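Local structure of cytoplasmic Protein STM1381 (Salmonella enterica subsp. enterica serovar Typhimurium, 3SOZ) at residues A[75-80]-A[218-223]; A[6-11]-A[33-38]; A[11-16]-A[119-124]. The protein is of unknown function but belongs to a putative glutamine amidotransferase family, with no substrate or reaction established. One frame throughout, in Å; residues are numbered along the deposited sequence.

Contact 1. Residues A[75-80]-A[218-223]; sequences VISDIG and SDCSPH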
loop_
_atom_site.group_PDB
_atom_site.type_symbol
_atom_site.label_atom_id
_atom_site.label_comp_id
_atom_site.label_asym_id
_atom_site.label_seq_id
_atom_site.Cartn_x
_atom_site.Cartn_y
_atom_site.Cartn_z
ATOM N N VAL A 75 -6.802 -3.641 25.725
ATOM C CA VAL A 75 -6.255 -2.481 24.993
ATOM C C VAL A 75 -5.308 -2.888 23.866
ATOM O O VAL A 75 -4.272 -3.553 24.086
ATOM C CB VAL A 75 -5.497 -1.529 25.908
ATOM C CG1 VAL A 75 -5.320 -0.192 25.212
ATOM C CG2 VAL A 75 -6.252 -1.372 27.251
ATOM N N ILE A 76 -5.701 -2.498 22.665
ATOM C CA ILE A 76 -4.830 -2.580 21.532
ATOM C C ILE A 76 -4.317 -1.189 21.188
ATOM O O ILE A 76 -5.086 -0.281 20.891
ATOM C CB ILE A 76 -5.565 -3.172 20.319
ATOM C CG1 ILE A 76 -6.295 -4.444 20.740
ATOM C CG2 ILE A 76 -4.551 -3.450 19.159
ATOM C CD1 ILE A 76 -7.133 -5.048 19.657
ATOM N N SER A 77 -3.017 -1.018 21.182
ATOM C CA SER A 77 -2.506 0.279 20.826
ATOM C C SER A 77 -1.394 0.194 19.824
ATOM O O SER A 77 -0.305 -0.310 20.118
ATOM C CB SER A 77 -2.043 1.050 22.081
ATOM O OG SER A 77 -0.662 1.290 22.074
ATOM N N ASP A 78 -1.674 0.714 18.633
ATOM C CA ASP A 78 -0.666 0.793 17.583
ATOM C C ASP A 78 -0.073 -0.577 17.227
ATOM O O ASP A 78 1.140 -0.717 17.146
ATOM C CB ASP A 78 0.460 1.732 18.030
ATOM C CG ASP A 78 1.145 2.441 16.855
ATOM O OD1 ASP A 78 0.714 2.334 15.664
ATOM O OD2 ASP A 78 2.149 3.092 17.161
ATOM N N ILE A 79 -0.913 -1.586 17.050
ATOM C CA ILE A 79 -0.453 -2.869 16.596
ATOM C C ILE A 79 -1.298 -3.318 15.447
ATOM O O ILE A 79 -2.493 -3.427 15.580
ATOM C CB ILE A 79 -0.674 -3.889 17.668
ATOM C CG1 ILE A 79 0.019 -3.480 18.960
ATOM C CG2 ILE A 79 -0.163 -5.251 17.201
ATOM C CD1 ILE A 79 1.516 -3.678 18.893
ATOM N N GLY A 80 -0.698 -3.612 14.322
ATOM C CA GLY A 80 -1.461 -4.086 13.155
ATOM C C GLY A 80 -2.133 -5.446 13.265
ATOM O O GLY A 80 -1.697 -6.324 14.002
ATOM N N SER A 218 -6.082 8.968 17.781
ATOM C CA SER A 218 -4.732 9.497 17.784
ATOM C C SER A 218 -3.901 8.559 18.610
ATOM O O SER A 218 -4.336 7.460 18.909
ATOM C CB SER A 218 -4.683 10.909 18.355
ATOM O OG SER A 218 -3.431 11.531 18.119
ATOM N N ASP A 219 -2.703 8.974 18.954
ATOM C CA ASP A 219 -1.752 8.080 19.555
ATOM C C ASP A 219 -1.614 8.549 20.988
ATOM O O ASP A 219 -1.632 9.737 21.273
ATOM C CB ASP A 219 -0.407 8.199 18.831
ATOM C CG ASP A 219 0.523 6.992 19.050
ATOM O OD1 ASP A 219 0.622 6.409 20.144
ATOM O OD2 ASP A 219 1.220 6.639 18.094
ATOM N N CYS A 220 -1.492 7.610 21.896
ATOM C CA CYS A 220 -1.206 7.950 23.271
ATOM C C CYS A 220 0.297 8.273 23.457
ATOM O O CYS A 220 0.757 8.453 24.568
ATOM C CB CYS A 220 -1.617 6.771 24.152
ATOM S SG CYS A 220 -0.527 5.336 23.856
ATOM N N SER A 221 1.064 8.334 22.377
ATOM C CA SER A 221 2.526 8.540 22.512
ATOM C C SER A 221 3.096 9.161 21.250
ATOM O O SER A 221 2.342 9.437 20.340
ATOM C CB SER A 221 3.264 7.223 22.892
ATOM O OG SER A 221 2.664 6.105 22.275
ATOM N N PRO A 222 4.411 9.399 21.192
ATOM C CA PRO A 222 4.984 10.076 20.014
ATOM C C PRO A 222 4.754 9.275 18.730
ATOM O O PRO A 222 4.624 8.067 18.806
ATOM C CB PRO A 222 6.472 10.138 20.346
ATOM C CG PRO A 222 6.558 10.060 21.869
ATOM C CD PRO A 222 5.424 9.130 22.232
ATOM N N HIS A 223 4.707 9.903 17.560
ATOM C CA HIS A 223 4.956 11.309 17.429
ATOM C C HIS A 223 3.657 12.120 17.393
ATOM O O HIS A 223 3.695 13.304 17.710
ATOM C CB HIS A 223 5.864 11.605 16.251
ATOM C CG HIS A 223 5.144 11.809 14.957
ATOM N ND1 HIS A 223 4.719 10.766 14.161
ATOM C CD2 HIS A 223 4.817 12.940 14.290
ATOM C CE1 HIS A 223 4.135 11.240 13.078
ATOM N NE2 HIS A 223 4.185 12.557 13.129
#
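D219 and D78 bring one carboxylate oxygen each close together beside a bound glycerol, and together they bury more of this interface than any other pair. Their CA atoms are 7.6 Å apart, and D78 OD2 approaches D219 OD2 to 3.8 Å, a meeting of like charges with no hydrogen bond directly joining them. The two carboxylate planes are turned 83° against each other, nearly perpendicular. On D78 the carboxylate swings anti to the backbone N (chi1 -151°), carrying OD2 out toward the loop 218-223. Its other oxygen, OD1, is hydrogen-bonded to the backbone N of L121, so the group is anchored at one oxygen and presents the other.

D219 is anchored by its own loop. S221 OG donates to D219 OD1 over 3.0 Å, arriving 39° above the carboxylate plane, and S221 N adds a weak bond to the same oxygen, also 3.0 Å long. D219 OD2 is hydrogen-bonded to glycerol, probably from the crystallisation liquor, and H223 ND1 is also hydrogen-bonded to glycerol. Beside the acids the contact is looser: S77 OG and C220 SG lie 4.4 Å apart, a loose approach without a hydrogen bond. Further out, C220 O is bonded to Y235 OH, and H223 meets F91 of the second subunit edge-to-face.

Each acid is thus fixed through its OD1, which sets the two OD2 atoms near each other; their polar partners would probably ease the proximity of like charges. D78 directly follows strand 73-77, and D219 lies in the loop after strand 211-216. Both stand at the C-terminal ends of parallel strands of the mixed sheet, the place where active-site pockets are found in class I glutamine amidotransferase-like folds.

Contact 2. Residues A[6-11]-A[33-38]; sequences ILFIGE and EGADYL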
loop_
_atom_site.group_PDB
_atom_site.type_symbol
_atom_site.label_atom_id
_atom_site.label_comp_id
_atom_site.label_asym_id
_atom_site.label_seq_id
_atom_site.Cartn_x
_atom_site.Cartn_y
_atom_site.Cartn_z
ATOM N N ILE A 6 -6.904 -5.139 33.379
ATOM C CA ILE A 6 -6.949 -5.076 31.911
ATOM C C ILE A 6 -5.760 -5.749 31.251
ATOM O O ILE A 6 -4.644 -5.853 31.830
ATOM C CB ILE A 6 -6.984 -3.649 31.390
ATOM C CG1 ILE A 6 -5.694 -2.934 31.790
ATOM C CG2 ILE A 6 -8.231 -2.935 31.892
ATOM C CD1 ILE A 6 -5.149 -2.045 30.739
ATOM N N LEU A 7 -6.012 -6.198 30.027
ATOM C CA LEU A 7 -4.948 -6.660 29.128
ATOM C C LEU A 7 -4.442 -5.508 28.243
ATOM O O LEU A 7 -5.202 -4.964 27.404
ATOM C CB LEU A 7 -5.460 -7.803 28.241
ATOM C CG LEU A 7 -4.346 -8.500 27.467
ATOM C CD1 LEU A 7 -3.354 -9.171 28.390
ATOM C CD2 LEU A 7 -4.928 -9.484 26.447
ATOM N N PHE A 8 -3.182 -5.141 28.418
ATOM C CA PHE A 8 -2.622 -4.118 27.532
ATOM C C PHE A 8 -1.646 -4.558 26.451
ATOM O O PHE A 8 -0.464 -4.813 26.713
ATOM C CB PHE A 8 -2.006 -2.985 28.308
ATOM C CG PHE A 8 -1.765 -1.783 27.478
ATOM C CD1 PHE A 8 -0.646 -1.699 26.672
ATOM C CD2 PHE A 8 -2.649 -0.729 27.512
ATOM C CE1 PHE A 8 -0.413 -0.602 25.939
ATOM C CE2 PHE A 8 -2.421 0.386 26.769
ATOM C CZ PHE A 8 -1.316 0.447 25.981
ATOM N N ILE A 9 -2.158 -4.566 25.229
ATOM C CA ILE A 9 -1.401 -5.018 24.089
ATOM C C ILE A 9 -0.750 -3.855 23.309
ATOM O O ILE A 9 -1.443 -3.075 22.620
ATOM C CB ILE A 9 -2.320 -5.852 23.152
ATOM C CG1 ILE A 9 -3.078 -6.937 23.948
ATOM C CG2 ILE A 9 -1.551 -6.438 22.004
ATOM C CD1 ILE A 9 -3.988 -7.762 23.093
ATOM N N GLY A 10 0.585 -3.763 23.417
ATOM C CA GLY A 10 1.400 -2.973 22.483
ATOM C C GLY A 10 2.878 -3.331 22.445
ATOM O O GLY A 10 3.294 -4.334 22.994
ATOM N N GLU A 11 3.691 -2.498 21.808
ATOM C CA GLU A 11 5.146 -2.750 21.737
ATOM C C GLU A 11 5.878 -1.451 21.546
ATOM O O GLU A 11 5.305 -0.501 21.017
ATOM C CB GLU A 11 5.496 -3.615 20.530
ATOM C CG GLU A 11 5.830 -5.062 20.804
ATOM C CD GLU A 11 7.237 -5.276 21.326
ATOM O OE1 GLU A 11 7.896 -4.261 21.659
ATOM O OE2 GLU A 11 7.676 -6.461 21.430
ATOM N N GLU A 33 10.169 3.213 22.131
ATOM C CA GLU A 33 9.536 3.208 23.448
ATOM C C GLU A 33 8.088 3.034 23.150
ATOM O O GLU A 33 7.608 3.487 22.084
ATOM C CB GLU A 33 9.774 4.508 24.220
ATOM C CG GLU A 33 9.324 4.433 25.677
ATOM C CD GLU A 33 10.336 5.018 26.683
ATOM O OE1 GLU A 33 11.552 5.124 26.338
ATOM O OE2 GLU A 33 9.910 5.347 27.827
ATOM N N GLY A 34 7.411 2.312 24.050
ATOM C CA GLY A 34 5.986 2.018 23.923
ATOM C C GLY A 34 5.223 2.990 24.790
ATOM O O GLY A 34 5.571 4.173 24.885
ATOM N N ALA A 35 4.188 2.484 25.443
ATOM C CA ALA A 35 3.315 3.341 26.215
ATOM C C ALA A 35 3.753 3.477 27.683
ATOM O O ALA A 35 2.933 3.746 28.548
ATOM C CB ALA A 35 1.883 2.847 26.090
ATOM N N ASP A 36 5.051 3.327 27.954
ATOM C CA ASP A 36 5.552 3.251 29.342
ATOM C C ASP A 36 4.918 4.280 30.243
ATOM O O ASP A 36 4.436 3.938 31.322
ATOM C CB ASP A 36 7.075 3.371 29.396
ATOM C CG ASP A 36 7.757 2.281 28.589
ATOM O OD1 ASP A 36 7.506 2.213 27.353
ATOM O OD2 ASP A 36 8.512 1.482 29.201
ATOM N N TYR A 37 4.892 5.528 29.776
ATOM C CA TYR A 37 4.230 6.586 30.514
ATOM C C TYR A 37 2.780 6.215 30.799
ATOM O O TYR A 37 2.390 6.115 31.953
ATOM C CB TYR A 37 4.324 7.934 29.796
ATOM C CG TYR A 37 3.837 9.059 30.685
ATOM C CD1 TYR A 37 4.485 9.353 31.895
ATOM C CD2 TYR A 37 2.699 9.804 30.338
ATOM C CE1 TYR A 37 4.014 10.370 32.734
ATOM C CE2 TYR A 37 2.223 10.819 31.154
ATOM C CZ TYR A 37 2.877 11.099 32.351
ATOM O OH TYR A 37 2.390 12.115 33.148
ATOM N N LEU A 38 2.004 5.975 29.746
ATOM C CA LEU A 38 0.594 5.570 29.858
ATOM C C LEU A 38 0.315 4.366 30.773
ATOM O O LEU A 38 -0.709 4.301 31.441
ATOM C CB LEU A 38 0.028 5.299 28.465
ATOM C CG LEU A 38 -1.393 4.771 28.432
ATOM C CD1 LEU A 38 -2.325 5.796 29.053
ATOM C CD2 LEU A 38 -1.833 4.406 27.032
#
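F8 carries this contact, laying the far end of its ring against A35 and L38. Ring atom CZ is 4.0 Å from A35 CB, and CE1 of the same ring is about as near to that methyl. On the other flank, F8 CE2 lies 4.1 Å from L38 CD2, with CZ again shared, so one ring corner serves both partners. The side chains of F8 and L38 run at about a right angle. Because the phenyl stands anti to the backbone N (chi1 -164°), it reaches from the strand up to the start of the helix.

Toward the end of the strand, backbone takes over from side chain. E11 and G34 have their CA atoms only 5.3 Å apart, and E11 O rests 3.9 Å from G34 CA; with no side chain on G34, the two chains can run this close. CB of E11 points away from the other segment.

A35 occupies the N-cap position of helix 36-42, and just ahead of it G34 N makes a weak, bent bond of 3.3 Å to D36 OD1. In the next shell V49 and V75 flank F8 from the neighbouring strands 48-53 and 73-77, while Y235 and W239 of helix 235-246 pack on L38. Helix 36-42 thereby sits over the sheet in a beta-alpha-beta crossover from strand 5-10 to the parallel strand 48-53, with a hairpin inserted before it.

No hydrogen bond spans the two segments. Between them the contact is apolar and centred on the F8 ring, an interaction that depends on fit and burial more than on direction.

Contact 3. Residues A[11-16]-A[119-124]; sequences ESWHIH and GYLSFT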
loop_
_atom_site.group_PDB
_atom_site.type_symbol
_atom_site.label_atom_id
_atom_site.label_comp_id
_atom_site.label_asym_id
_atom_site.label_seq_id
_atom_site.Cartn_x
_atom_site.Cartn_y
_atom_site.Cartn_z
ATOM N N GLU A 11 3.691 -2.498 21.808
ATOM C CA GLU A 11 5.146 -2.750 21.737
ATOM C C GLU A 11 5.878 -1.451 21.546
ATOM O O GLU A 11 5.305 -0.501 21.017
ATOM C CB GLU A 11 5.496 -3.615 20.530
ATOM C CG GLU A 11 5.830 -5.062 20.804
ATOM C CD GLU A 11 7.237 -5.276 21.326
ATOM O OE1 GLU A 11 7.896 -4.261 21.659
ATOM O OE2 GLU A 11 7.676 -6.461 21.430
ATOM N N SER A 12 7.127 -1.415 22.001
ATOM C CA SER A 12 8.162 -0.503 21.471
ATOM C C SER A 12 8.401 -0.678 19.976
ATOM O O SER A 12 8.217 -1.750 19.469
ATOM C CB SER A 12 9.482 -0.812 22.158
ATOM O OG SER A 12 9.366 -0.485 23.516
ATOM N N TRP A 13 8.844 0.373 19.284
ATOM C CA TRP A 13 9.302 0.236 17.875
ATOM C C TRP A 13 10.713 -0.256 17.955
ATOM O O TRP A 13 11.462 0.215 18.835
ATOM C CB TRP A 13 9.267 1.563 17.098
ATOM C CG TRP A 13 7.882 2.024 16.725
ATOM C CD1 TRP A 13 7.115 2.888 17.422
ATOM C CD2 TRP A 13 7.103 1.641 15.564
ATOM N NE1 TRP A 13 5.905 3.058 16.792
ATOM C CE2 TRP A 13 5.879 2.308 15.648
ATOM C CE3 TRP A 13 7.327 0.787 14.480
ATOM C CZ2 TRP A 13 4.864 2.160 14.697
ATOM C CZ3 TRP A 13 6.311 0.624 13.530
ATOM C CH2 TRP A 13 5.097 1.326 13.646
ATOM N N HIS A 14 11.100 -1.190 17.079
ATOM C CA HIS A 14 12.541 -1.488 16.938
ATOM C C HIS A 14 13.040 -0.650 15.768
ATOM O O HIS A 14 12.378 -0.567 14.759
ATOM C CB HIS A 14 12.836 -2.998 16.746
ATOM C CG HIS A 14 14.247 -3.268 16.325
ATOM N ND1 HIS A 14 14.612 -3.436 15.001
ATOM C CD2 HIS A 14 15.401 -3.277 17.039
ATOM C CE1 HIS A 14 15.924 -3.580 14.928
ATOM N NE2 HIS A 14 16.429 -3.459 16.149
ATOM N N ILE A 15 14.180 -0.008 15.890
ATOM C CA ILE A 15 14.649 0.816 14.774
ATOM C C ILE A 15 15.898 0.230 14.148
ATOM O O ILE A 15 16.902 0.037 14.843
ATOM C CB ILE A 15 14.965 2.274 15.241
ATOM C CG1 ILE A 15 13.743 2.936 15.935
ATOM C CG2 ILE A 15 15.451 3.150 14.109
ATOM C CD1 ILE A 15 12.655 3.338 15.036
ATOM N N HIS A 16 15.866 -0.045 12.843
ATOM C CA HIS A 16 17.098 -0.493 12.195
ATOM C C HIS A 16 17.601 0.541 11.207
ATOM O O HIS A 16 16.877 0.886 10.278
ATOM C CB HIS A 16 16.925 -1.855 11.483
ATOM C CG HIS A 16 18.192 -2.355 10.876
ATOM N ND1 HIS A 16 19.246 -2.820 11.638
ATOM C CD2 HIS A 16 18.608 -2.400 9.593
ATOM C CE1 HIS A 16 20.264 -3.111 10.849
ATOM N NE2 HIS A 16 19.896 -2.884 9.601
ATOM N N GLY A 119 -2.718 5.407 15.647
ATOM C CA GLY A 119 -1.274 5.427 15.360
ATOM C C GLY A 119 -1.039 4.798 13.975
ATOM O O GLY A 119 -1.981 4.495 13.241
ATOM N N TYR A 120 0.213 4.588 13.621
ATOM C CA TYR A 120 0.507 4.101 12.321
ATOM C C TYR A 120 0.039 2.670 12.022
ATOM O O TYR A 120 -0.246 2.342 10.857
ATOM C CB TYR A 120 2.005 4.228 12.071
ATOM C CG TYR A 120 2.369 5.612 11.684
ATOM C CD1 TYR A 120 1.461 6.667 11.859
ATOM C CD2 TYR A 120 3.627 5.894 11.164
ATOM C CE1 TYR A 120 1.814 7.972 11.502
ATOM C CE2 TYR A 120 4.003 7.212 10.816
ATOM C CZ TYR A 120 3.099 8.237 10.991
ATOM O OH TYR A 120 3.473 9.508 10.660
ATOM N N LEU A 121 -0.010 1.819 13.038
ATOM C CA LEU A 121 -0.482 0.469 12.836
ATOM C C LEU A 121 -1.871 0.199 13.466
ATOM O O LEU A 121 -2.148 -0.912 13.929
ATOM C CB LEU A 121 0.562 -0.501 13.371
ATOM C CG LEU A 121 1.842 -0.555 12.572
ATOM C CD1 LEU A 121 2.907 -1.268 13.354
ATOM C CD2 LEU A 121 1.596 -1.197 11.161
ATOM N N SER A 122 -2.712 1.221 13.496
ATOM C CA SER A 122 -4.056 1.110 14.017
ATOM C C SER A 122 -4.987 1.419 12.884
ATOM O O SER A 122 -4.615 2.087 11.871
ATOM C CB SER A 122 -4.334 2.122 15.138
ATOM O OG SER A 122 -3.614 1.874 16.346
ATOM N N PHE A 123 -6.219 0.973 13.077
ATOM C CA PHE A 123 -7.284 1.167 12.088
ATOM C C PHE A 123 -6.831 0.716 10.684
ATOM O O PHE A 123 -6.535 -0.470 10.503
ATOM C CB PHE A 123 -7.887 2.585 12.182
ATOM C CG PHE A 123 -8.181 3.001 13.601
ATOM C CD1 PHE A 123 -9.292 2.483 14.285
ATOM C CD2 PHE A 123 -7.327 3.871 14.278
ATOM C CE1 PHE A 123 -9.542 2.833 15.621
ATOM C CE2 PHE A 123 -7.572 4.243 15.601
ATOM C CZ PHE A 123 -8.695 3.715 16.277
ATOM N N THR A 124 -6.795 1.622 9.709
ATOM C CA THR A 124 -6.224 1.286 8.425
ATOM C C THR A 124 -4.704 1.475 8.466
ATOM O O THR A 124 -3.977 0.641 7.952
ATOM C CB THR A 124 -6.955 2.001 7.241
ATOM O OG1 THR A 124 -8.334 1.569 7.202
ATOM C CG2 THR A 124 -6.308 1.684 5.871
#
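The backbones stay well apart, W13 CA lying 11.0 Å from L121 CA, and the gap is bridged by W13 from one side and by Y120 and L121 from the other, in a type I beta turn, G119 to S122, at the C-terminal ends of the parallel strands of this glutamine amidotransferase-like fold. The turn is closed by a weak bond of 3.4 Å from S122 N to G119 O. W13 stands just ahead of strand 14-21; its CB points toward the turn, with CG anti to the carbonyl carbon (chi1 -74°). The six-membered end of the indole does the touching, and L121 meets it obliquely with one branch of its isobutyl group.

Y120 adds a lighter touch with its CB, 4.4 Å from W13 CZ2; its ring then leads off to meet W224 edge-to-face. The turn has polar ties as well, G119 N being bonded to N183 OD1 and Y120 N to a glycerol. The contact is apolar and lies near the surface. At its centre W13 CH2 sits 3.4 Å from L121 CD1, with W13 CZ3 3.9 Å from that same methyl.

Contacts 1 and 3 lie at the C-terminal ends of parallel strands in one mixed sheet, while contact 2 packs a helix on that sheet next to them. The centres of contacts 1 and 3 are about 7 Å apart, those of contacts 1 and 2 about 9 Å, and those of contacts 2 and 3 about 12 Å. Contacts 1 and 2 lie on neighbouring parallel strands, 73-77 and 5-10 respectively; contact 3 enters from the loop after 113-117, the next strand over. Contacts 2 and 3 share E11. Along the chain contact 2 closes before contact 1 opens, whereas contact 3 interleaves with both. Segments from the start, middle and end of the chain thus converge near bound glycerol, consistent with a functional site at contacts 1 and 3.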